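Local structure of L-Ribose isomerase (4Q0S) at residues 96-101 against 119-124; 19-24 against 59-64. The protein isomerises L-ribose, a non-natural sugar, probably to its ketose L-ribulose and probably with the help of a metal ion held in its cupin barrel. All coordinates share one frame; numbering follows the deposited sequence.

Contact 1: residues 96-101 against 119-124; sequences AEYSGL and HGRKTE. With CO (cobalt (II) ion), chain B; RB0 (D-ribitol), chain C.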
ATOM      1  N   ALA A  96      26.072 -26.188   3.811  1.00 40.30           N
ATOM      2  CA  ALA A  96      24.752 -25.660   4.137  1.00 38.21           C
ATOM      3  C   ALA A  96      24.800 -24.171   4.488  1.00 37.67           C
ATOM      4  O   ALA A  96      23.860 -23.427   4.203  1.00 37.53           O
ATOM      5  CB  ALA A  96      24.156 -26.449   5.297  1.00 38.17           C
ATOM      6  N   GLU A  97      25.902 -23.755   5.101  1.00 34.64           N
ATOM      7  CA  GLU A  97      26.113 -22.374   5.521  1.00 34.49           C
ATOM      8  C   GLU A  97      26.036 -21.361   4.373  1.00 33.25           C
ATOM      9  O   GLU A  97      25.939 -20.160   4.610  1.00 31.26           O
ATOM     10  CB  GLU A  97      27.472 -22.259   6.218  1.00 35.35           C
ATOM     11  CG  GLU A  97      28.650 -22.656   5.332  1.00 37.09           C
ATOM     12  CD  GLU A  97      29.912 -22.931   6.126  1.00 39.31           C
ATOM     13  OE1 GLU A  97      29.935 -23.936   6.867  1.00 38.85           O
ATOM     14  OE2 GLU A  97      30.875 -22.143   6.013  1.00 40.71           O
ATOM     15  N   TYR A  98      26.093 -21.848   3.137  1.00 31.79           N
ATOM     16  CA  TYR A  98      26.020 -20.968   1.974  1.00 32.25           C
ATOM     17  C   TYR A  98      24.575 -20.824   1.513  1.00 31.34           C
ATOM     18  O   TYR A  98      24.269 -19.987   0.660  1.00 29.60           O
ATOM     19  CB  TYR A  98      26.862 -21.525   0.825  1.00 32.72           C
ATOM     20  CG  TYR A  98      28.352 -21.468   1.067  1.00 35.33           C
ATOM     21  CD1 TYR A  98      29.067 -20.291   0.853  1.00 35.27           C
ATOM     22  CD2 TYR A  98      29.044 -22.586   1.531  1.00 35.86           C
ATOM     23  CE1 TYR A  98      30.438 -20.229   1.092  1.00 36.93           C
ATOM     24  CE2 TYR A  98      30.411 -22.533   1.777  1.00 36.99           C
ATOM     25  CZ  TYR A  98      31.101 -21.354   1.556  1.00 37.43           C
ATOM     26  OH  TYR A  98      32.449 -21.300   1.810  1.00 36.95           O
ATOM     27  N   SER A  99      23.695 -21.648   2.077  1.00 29.73           N
ATOM     28  CA  SER A  99      22.287 -21.617   1.716  1.00 29.93           C
ATOM     29  C   SER A  99      21.450 -20.960   2.813  1.00 29.60           C
ATOM     30  O   SER A  99      21.929 -20.075   3.523  1.00 30.96           O
ATOM     31  CB  SER A  99      21.781 -23.035   1.440  1.00 28.25           C
ATOM     32  OG  SER A  99      20.488 -23.006   0.849  1.00 29.71           O
ATOM     33  N   GLY A 100      20.203 -21.396   2.954  1.00 28.18           N
ATOM     34  CA  GLY A 100      19.330 -20.810   3.953  1.00 27.06           C
ATOM     35  C   GLY A 100      18.551 -19.655   3.342  1.00 27.16           C
ATOM     36  O   GLY A 100      18.852 -19.217   2.228  1.00 26.18           O
ATOM     37  N   LEU A 101      17.556 -19.152   4.067  1.00 25.26           N
ATOM     38  CA  LEU A 101      16.733 -18.049   3.574  1.00 25.06           C
ATOM     39  C   LEU A 101      16.593 -16.941   4.617  1.00 24.90           C
ATOM     40  O   LEU A 101      16.134 -17.174   5.736  1.00 25.50           O
ATOM     41  CB  LEU A 101      15.349 -18.579   3.179  1.00 25.37           C
ATOM     42  CG  LEU A 101      15.335 -19.659   2.087  1.00 24.62           C
ATOM     43  CD1 LEU A 101      13.982 -20.345   2.058  1.00 23.80           C
ATOM     44  CD2 LEU A 101      15.660 -19.042   0.738  1.00 21.67           C
ATOM     45  N   HIS A 119      30.533 -10.603   2.183  1.00 29.37           N
ATOM     46  CA  HIS A 119      30.220 -11.843   2.882  1.00 29.63           C
ATOM     47  C   HIS A 119      30.907 -13.018   2.199  1.00 30.19           C
ATOM     48  O   HIS A 119      30.945 -13.094   0.973  1.00 30.38           O
ATOM     49  CB  HIS A 119      28.709 -12.076   2.877  1.00 29.86           C
ATOM     50  CG  HIS A 119      27.921 -10.906   3.375  1.00 30.19           C
ATOM     51  ND1 HIS A 119      27.909 -10.529   4.700  1.00 29.56           N
ATOM     52  CD2 HIS A 119      27.153 -10.004   2.720  1.00 29.27           C
ATOM     53  CE1 HIS A 119      27.169  -9.445   4.841  1.00 27.51           C
ATOM     54  NE2 HIS A 119      26.699  -9.105   3.654  1.00 30.30           N
ATOM     55  N   GLY A 120      31.445 -13.939   2.992  1.00 30.97           N
ATOM     56  CA  GLY A 120      32.094 -15.094   2.408  1.00 30.29           C
ATOM     57  C   GLY A 120      31.057 -16.095   1.935  1.00 32.69           C
ATOM     58  O   GLY A 120      31.258 -16.780   0.926  1.00 32.02           O
ATOM     59  N   ARG A 121      29.930 -16.165   2.645  1.00 32.04           N
ATOM     60  CA  ARG A 121      28.877 -17.121   2.307  1.00 32.00           C
ATOM     61  C   ARG A 121      27.538 -16.544   1.828  1.00 30.86           C
ATOM     62  O   ARG A 121      26.864 -17.145   0.986  1.00 30.82           O
ATOM     63  CB  ARG A 121      28.623 -18.023   3.519  1.00 34.93           C
ATOM     64  CG  ARG A 121      29.899 -18.462   4.226  1.00 37.65           C
ATOM     65  CD  ARG A 121      29.596 -19.250   5.483  1.00 41.82           C
ATOM     66  NE  ARG A 121      30.800 -19.553   6.255  1.00 45.66           N
ATOM     67  CZ  ARG A 121      31.591 -18.633   6.802  1.00 48.13           C
ATOM     68  NH1 ARG A 121      31.315 -17.342   6.665  1.00 48.68           N
ATOM     69  NH2 ARG A 121      32.655 -19.005   7.500  1.00 49.21           N
ATOM     70  N   LYS A 122      27.146 -15.386   2.349  1.00 30.13           N
ATOM     71  CA  LYS A 122      25.856 -14.812   1.975  1.00 28.72           C
ATOM     72  C   LYS A 122      25.733 -14.030   0.671  1.00 27.66           C
ATOM     73  O   LYS A 122      26.453 -13.060   0.428  1.00 26.00           O
ATOM     74  CB  LYS A 122      25.318 -13.930   3.106  1.00 30.96           C
ATOM     75  CG  LYS A 122      23.931 -13.339   2.802  1.00 29.51           C
ATOM     76  CD  LYS A 122      23.366 -12.567   3.984  1.00 32.01           C
ATOM     77  CE  LYS A 122      24.175 -11.309   4.268  1.00 33.15           C
ATOM     78  NZ  LYS A 122      23.684 -10.618   5.491  1.00 35.21           N
ATOM     79  N   THR A 123      24.793 -14.477  -0.155  1.00 26.50           N
ATOM     80  CA  THR A 123      24.463 -13.832  -1.417  1.00 27.18           C
ATOM     81  C   THR A 123      23.140 -13.093  -1.149  1.00 27.30           C
ATOM     82  O   THR A 123      22.198 -13.672  -0.592  1.00 24.90           O
ATOM     83  CB  THR A 123      24.255 -14.865  -2.545  1.00 28.52           C
ATOM     84  OG1 THR A 123      25.525 -15.384  -2.962  1.00 28.85           O
ATOM     85  CG2 THR A 123      23.546 -14.221  -3.734  1.00 27.07           C
ATOM     86  N   GLU A 124      23.077 -11.823  -1.549  1.00 27.03           N
ATOM     87  CA  GLU A 124      21.892 -10.992  -1.328  1.00 26.52           C
ATOM     88  C   GLU A 124      21.188 -10.590  -2.627  1.00 26.66           C
ATOM     89  O   GLU A 124      21.744 -10.714  -3.717  1.00 23.88           O
ATOM     90  CB  GLU A 124      22.289  -9.700  -0.596  1.00 25.97           C
ATOM     91  CG  GLU A 124      23.091  -9.896   0.689  1.00 25.76           C
ATOM     92  CD  GLU A 124      23.706  -8.600   1.217  1.00 25.68           C
ATOM     93  OE1 GLU A 124      23.484  -7.524   0.624  1.00 27.23           O
ATOM     94  OE2 GLU A 124      24.430  -8.658   2.230  1.00 26.98           O
TER
HETATM   95 CO    CO B 501      25.684  -7.346   2.922  1.00 34.28          CO
HETATM   96  C1  RB0 C 502      24.294  -5.367   7.011  1.00 51.96           C
HETATM   97  O1  RB0 C 502      24.778  -5.164   8.328  1.00 52.84           O
HETATM   98  C2  RB0 C 502      23.403  -6.601   6.983  1.00 51.75           C
HETATM   99  O2  RB0 C 502      24.199  -7.777   7.108  1.00 51.95           O
HETATM  100  C3  RB0 C 502      22.568  -6.637   5.687  1.00 49.21           C
HETATM  101  O3  RB0 C 502      21.586  -7.659   5.776  1.00 47.86           O
HETATM  102  C4  RB0 C 502      23.415  -6.845   4.426  1.00 46.55           C
HETATM  103  O4  RB0 C 502      24.664  -7.424   4.772  1.00 44.57           O
HETATM  104  C5  RB0 C 502      23.637  -5.513   3.715  1.00 45.36           C
HETATM  105  O5  RB0 C 502      24.279  -5.729   2.459  1.00 37.84           O

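Contact 2: residues 19-24 against 59-64; sequences RREYDE and DAFKNG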
ATOM      1  N   ARG A  19      17.666   6.389  24.864  1.00 31.63           N
ATOM      2  CA  ARG A  19      16.535   5.491  24.716  1.00 32.71           C
ATOM      3  C   ARG A  19      15.452   6.164  23.882  1.00 32.31           C
ATOM      4  O   ARG A  19      14.802   5.521  23.067  1.00 32.85           O
ATOM      5  CB  ARG A  19      15.978   5.101  26.089  1.00 32.82           C
ATOM      6  CG  ARG A  19      14.635   4.386  26.049  1.00 33.47           C
ATOM      7  CD  ARG A  19      14.650   3.179  25.121  1.00 34.51           C
ATOM      8  NE  ARG A  19      15.561   2.127  25.567  1.00 34.93           N
ATOM      9  CZ  ARG A  19      15.746   0.984  24.913  1.00 35.25           C
ATOM     10  NH1 ARG A  19      16.589   0.074  25.381  1.00 33.78           N
ATOM     11  NH2 ARG A  19      15.083   0.754  23.786  1.00 33.93           N
ATOM     12  N   ARG A  20      15.268   7.465  24.072  1.00 32.46           N
ATOM     13  CA  ARG A  20      14.256   8.178  23.305  1.00 32.36           C
ATOM     14  C   ARG A  20      14.622   8.241  21.819  1.00 31.83           C
ATOM     15  O   ARG A  20      13.774   8.017  20.952  1.00 31.95           O
ATOM     16  CB  ARG A  20      14.057   9.592  23.848  1.00 30.51           C
ATOM     17  CG  ARG A  20      13.043  10.401  23.050  1.00 29.64           C
ATOM     18  CD  ARG A  20      12.883  11.796  23.604  1.00 27.77           C
ATOM     19  NE  ARG A  20      12.146  12.664  22.694  1.00 26.02           N
ATOM     20  CZ  ARG A  20      11.799  13.914  22.981  1.00 29.54           C
ATOM     21  NH1 ARG A  20      12.121  14.435  24.158  1.00 30.95           N
ATOM     22  NH2 ARG A  20      11.147  14.652  22.089  1.00 27.72           N
ATOM     23  N   GLU A  21      15.880   8.546  21.514  1.00 32.05           N
ATOM     24  CA  GLU A  21      16.289   8.614  20.117  1.00 31.05           C
ATOM     25  C   GLU A  21      16.137   7.240  19.475  1.00 29.80           C
ATOM     26  O   GLU A  21      15.662   7.127  18.346  1.00 29.57           O
ATOM     27  CB  GLU A  21      17.740   9.082  19.986  1.00 30.26           C
ATOM     28  CG  GLU A  21      18.016  10.489  20.496  1.00 30.78           C
ATOM     29  CD  GLU A  21      19.498  10.817  20.464  1.00 32.54           C
ATOM     30  OE1 GLU A  21      20.298   9.923  20.819  1.00 31.97           O
ATOM     31  OE2 GLU A  21      19.865  11.955  20.098  1.00 27.66           O
ATOM     32  N   TYR A  22      16.521   6.196  20.206  1.00 28.51           N
ATOM     33  CA  TYR A  22      16.430   4.846  19.681  1.00 28.63           C
ATOM     34  C   TYR A  22      15.001   4.448  19.345  1.00 28.90           C
ATOM     35  O   TYR A  22      14.703   4.047  18.219  1.00 29.23           O
ATOM     36  CB  TYR A  22      16.995   3.827  20.666  1.00 28.20           C
ATOM     37  CG  TYR A  22      17.083   2.456  20.045  1.00 28.34           C
ATOM     38  CD1 TYR A  22      18.144   2.125  19.209  1.00 28.10           C
ATOM     39  CD2 TYR A  22      16.067   1.518  20.226  1.00 27.81           C
ATOM     40  CE1 TYR A  22      18.192   0.892  18.563  1.00 29.33           C
ATOM     41  CE2 TYR A  22      16.102   0.284  19.586  1.00 27.81           C
ATOM     42  CZ  TYR A  22      17.169  -0.023  18.755  1.00 29.76           C
ATOM     43  OH  TYR A  22      17.222  -1.245  18.127  1.00 30.46           O
ATOM     44  N   ASP A  23      14.120   4.547  20.333  1.00 29.23           N
ATOM     45  CA  ASP A  23      12.723   4.191  20.133  1.00 29.94           C
ATOM     46  C   ASP A  23      12.029   4.980  19.031  1.00 28.93           C
ATOM     47  O   ASP A  23      11.363   4.395  18.177  1.00 29.52           O
ATOM     48  CB  ASP A  23      11.947   4.341  21.439  1.00 28.28           C
ATOM     49  CG  ASP A  23      12.202   3.199  22.391  1.00 31.35           C
ATOM     50  OD1 ASP A  23      13.163   2.436  22.156  1.00 32.96           O
ATOM     51  OD2 ASP A  23      11.451   3.062  23.377  1.00 32.02           O
ATOM     52  N   GLU A  24      12.172   6.299  19.035  1.00 27.90           N
ATOM     53  CA  GLU A  24      11.512   7.095  18.007  1.00 28.43           C
ATOM     54  C   GLU A  24      12.010   6.667  16.626  1.00 29.00           C
ATOM     55  O   GLU A  24      11.236   6.586  15.672  1.00 27.41           O
ATOM     56  CB  GLU A  24      11.760   8.592  18.236  1.00 27.79           C
ATOM     57  CG  GLU A  24      11.333   9.070  19.620  1.00 30.39           C
ATOM     58  CD  GLU A  24      11.327  10.580  19.757  1.00 30.76           C
ATOM     59  OE1 GLU A  24      12.148  11.247  19.089  1.00 27.35           O
ATOM     60  OE2 GLU A  24      10.507  11.102  20.549  1.00 31.54           O
ATOM     61  N   ASP A  59      27.576   9.972  16.232  1.00 35.14           N
ATOM     62  CA  ASP A  59      27.417  11.401  15.996  1.00 36.44           C
ATOM     63  C   ASP A  59      26.298  11.649  14.992  1.00 36.31           C
ATOM     64  O   ASP A  59      25.944  12.793  14.715  1.00 36.50           O
ATOM     65  CB  ASP A  59      28.714  12.030  15.475  1.00 38.58           C
ATOM     66  CG  ASP A  59      29.669  12.418  16.594  1.00 40.47           C
ATOM     67  OD1 ASP A  59      29.194  12.823  17.675  1.00 41.25           O
ATOM     68  OD2 ASP A  59      30.896  12.336  16.384  1.00 43.92           O
ATOM     69  N   ALA A  60      25.755  10.577  14.430  1.00 34.78           N
ATOM     70  CA  ALA A  60      24.662  10.726  13.486  1.00 35.29           C
ATOM     71  C   ALA A  60      23.490  11.323  14.256  1.00 34.70           C
ATOM     72  O   ALA A  60      22.652  12.023  13.689  1.00 35.68           O
ATOM     73  CB  ALA A  60      24.273   9.375  12.908  1.00 34.73           C
ATOM     74  N   PHE A  61      23.452  11.053  15.557  1.00 34.63           N
ATOM     75  CA  PHE A  61      22.379  11.541  16.403  1.00 36.57           C
ATOM     76  C   PHE A  61      22.596  12.906  17.046  1.00 38.58           C
ATOM     77  O   PHE A  61      21.865  13.292  17.960  1.00 39.75           O
ATOM     78  CB  PHE A  61      22.040  10.474  17.446  1.00 36.00           C
ATOM     79  CG  PHE A  61      21.361   9.268  16.851  1.00 36.44           C
ATOM     80  CD1 PHE A  61      19.991   9.281  16.601  1.00 35.82           C
ATOM     81  CD2 PHE A  61      22.105   8.161  16.448  1.00 35.65           C
ATOM     82  CE1 PHE A  61      19.370   8.209  15.951  1.00 37.90           C
ATOM     83  CE2 PHE A  61      21.496   7.083  15.797  1.00 35.23           C
ATOM     84  CZ  PHE A  61      20.127   7.107  15.546  1.00 36.44           C
ATOM     85  N   LYS A  62      23.596  13.642  16.565  1.00 39.44           N
ATOM     86  CA  LYS A  62      23.831  14.990  17.068  1.00 39.83           C
ATOM     87  C   LYS A  62      22.780  15.864  16.389  1.00 38.73           C
ATOM     88  O   LYS A  62      22.123  16.684  17.032  1.00 39.17           O
ATOM     89  CB  LYS A  62      25.234  15.489  16.707  1.00 42.04           C
ATOM     90  CG  LYS A  62      26.285  15.222  17.774  1.00 47.22           C
ATOM     91  CD  LYS A  62      27.582  15.975  17.481  1.00 50.17           C
ATOM     92  CE  LYS A  62      28.582  15.813  18.623  1.00 53.31           C
ATOM     93  NZ  LYS A  62      29.880  16.515  18.369  1.00 56.37           N
ATOM     94  N   ASN A  63      22.619  15.681  15.080  1.00 36.47           N
ATOM     95  CA  ASN A  63      21.625  16.438  14.334  1.00 35.18           C
ATOM     96  C   ASN A  63      20.433  15.570  13.938  1.00 33.10           C
ATOM     97  O   ASN A  63      19.406  16.076  13.482  1.00 33.78           O
ATOM     98  CB  ASN A  63      22.265  17.090  13.110  1.00 36.01           C
ATOM     99  CG  ASN A  63      23.257  18.175  13.492  1.00 38.67           C
ATOM    100  OD1 ASN A  63      22.979  18.995  14.368  1.00 38.80           O
ATOM    101  ND2 ASN A  63      24.416  18.187  12.838  1.00 39.31           N
ATOM    102  N   GLY A  64      20.570  14.259  14.116  1.00 30.98           N
ATOM    103  CA  GLY A  64      19.473  13.356  13.813  1.00 28.87           C
ATOM    104  C   GLY A  64      19.403  12.720  12.434  1.00 28.12           C
ATOM    105  O   GLY A  64      20.084  13.128  11.491  1.00 25.47           O
TER

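Contact 1: residues 96-101 against 119-124
E97 and R121 meet through a salt bridge in which R121 NE gives its hydrogen to E97 OE2 at 2.6 Å. The oxygen lies almost in the guanidinium plane, whereas NE comes to the carboxylate from above its plane, 39° out of it. Beside this bond the aliphatic parts also touch, with R121 CD 3.5 Å from E97 CG. Y98 adds a second surface: its CE1 reaches R121 CG at 3.6 Å, and the G120 carbonyl oxygen lies at the ring edge near its plane. The arginine chain is extended from CG to NE, which carries the guanidinium past the tyrosine to the carboxylate.

D242 makes two bonds to the turn, its OD1 pairing with R121 NH1 and its OD2 accepting the backbone N-H of K122. The other side of segment 119-124 faces the cobalt and ribitol site, consistent with the active site. H119 NE2 (2.2 Å) and E124 OE2 (1.9 Å) bind the cobalt ion together with H117, H199 and the ribitol oxygens O4 and O5. K122 runs with CG anti to its backbone N (chi1 -178°) away from 96-101, lays CE over the centre of one face of the H119 ring, and makes weak hydrogen bonds from NZ to ribitol O2 and O4. E124 OE1 accepts from the hydroxyl of Y126.

Segment 119-124 thus has two chemically distinct sides: an ion pair and tyrosine packing secure its outer residue R121, while H119 and E124 coordinate cobalt and K122 reaches the ribitol weakly, and the cation would be expected to polarise the two ligand oxygens bound to it.

Contact 2: residues 19-24 against 59-64
The side chains of E21 and F61 run antiparallel alongside one another, the carboxylate of the one turned 45° from the ring of the other. The glutamate chain is extended beyond CG and leaves helix 19-35 toward 59-64, and both carboxylate oxygens lie beside F61 CB, OE2 at 3.7 Å and OE1 at 3.8 Å. F61 sends its ring back along the glutamate: with CG anti to its carbonyl carbon (chi1 -70°), CD1 comes within 4.1 Å of E21 CB, at an oblique angle to the ring. Outside the two segments the side chain touches I17 and its ring stacks edge-to-face with W25.

E21 OE2 also stands 3.2 Å from the F61 carbonyl oxygen. Both are acceptors, and a shared cation probably makes their closeness tolerable: R20 of the third subunit reaches both, its NH2 forming a salt bridge with E21 OE2 and its NH1 a hydrogen bond with F61 O; E21 OE1 pairs with R14 of its own chain.

R20 of this chain makes the reciprocal bonds to that subunit, and its NE is also held by E24 OE2 at 3.1 Å. One residue earlier, R19 NH2 and D23 OD1 make the same i to i+4 link at 3.0 Å, but here the donor comes from the syn side of the carboxylate. G64, with positive phi, is the first residue to leave helical angles after the weakly bonded helix 60-63.

Contact between the start of helix 19-35 and the short helix 60-63 is therefore slight within the chain, and the pairing of equivalent R20 and E21 residues across the boundary is the mark of a symmetric subunit interface in this four-chain assembly.

How the contacts relate
Contacts 1 and 2 lie on opposite sides of the chain's centre, their centres 32 Å apart and nearest atoms about 17 Å apart, and they follow one another in sequence without touching. Contact 1 joins two loops that lead into strands 101-108 and 124-130 of the cupin barrel; its touching residues lie near the surface although its second segment reaches the cobalt site. Contact 2 joins helical pieces outside the barrel and is partly buried. The ion pair of contact 1 runs between its own segments, whereas in contact 2 the cations answering its acidic side chain come from elsewhere. Each also borders another copy of the protein: the second subunit at contact 1, the third at contact 2.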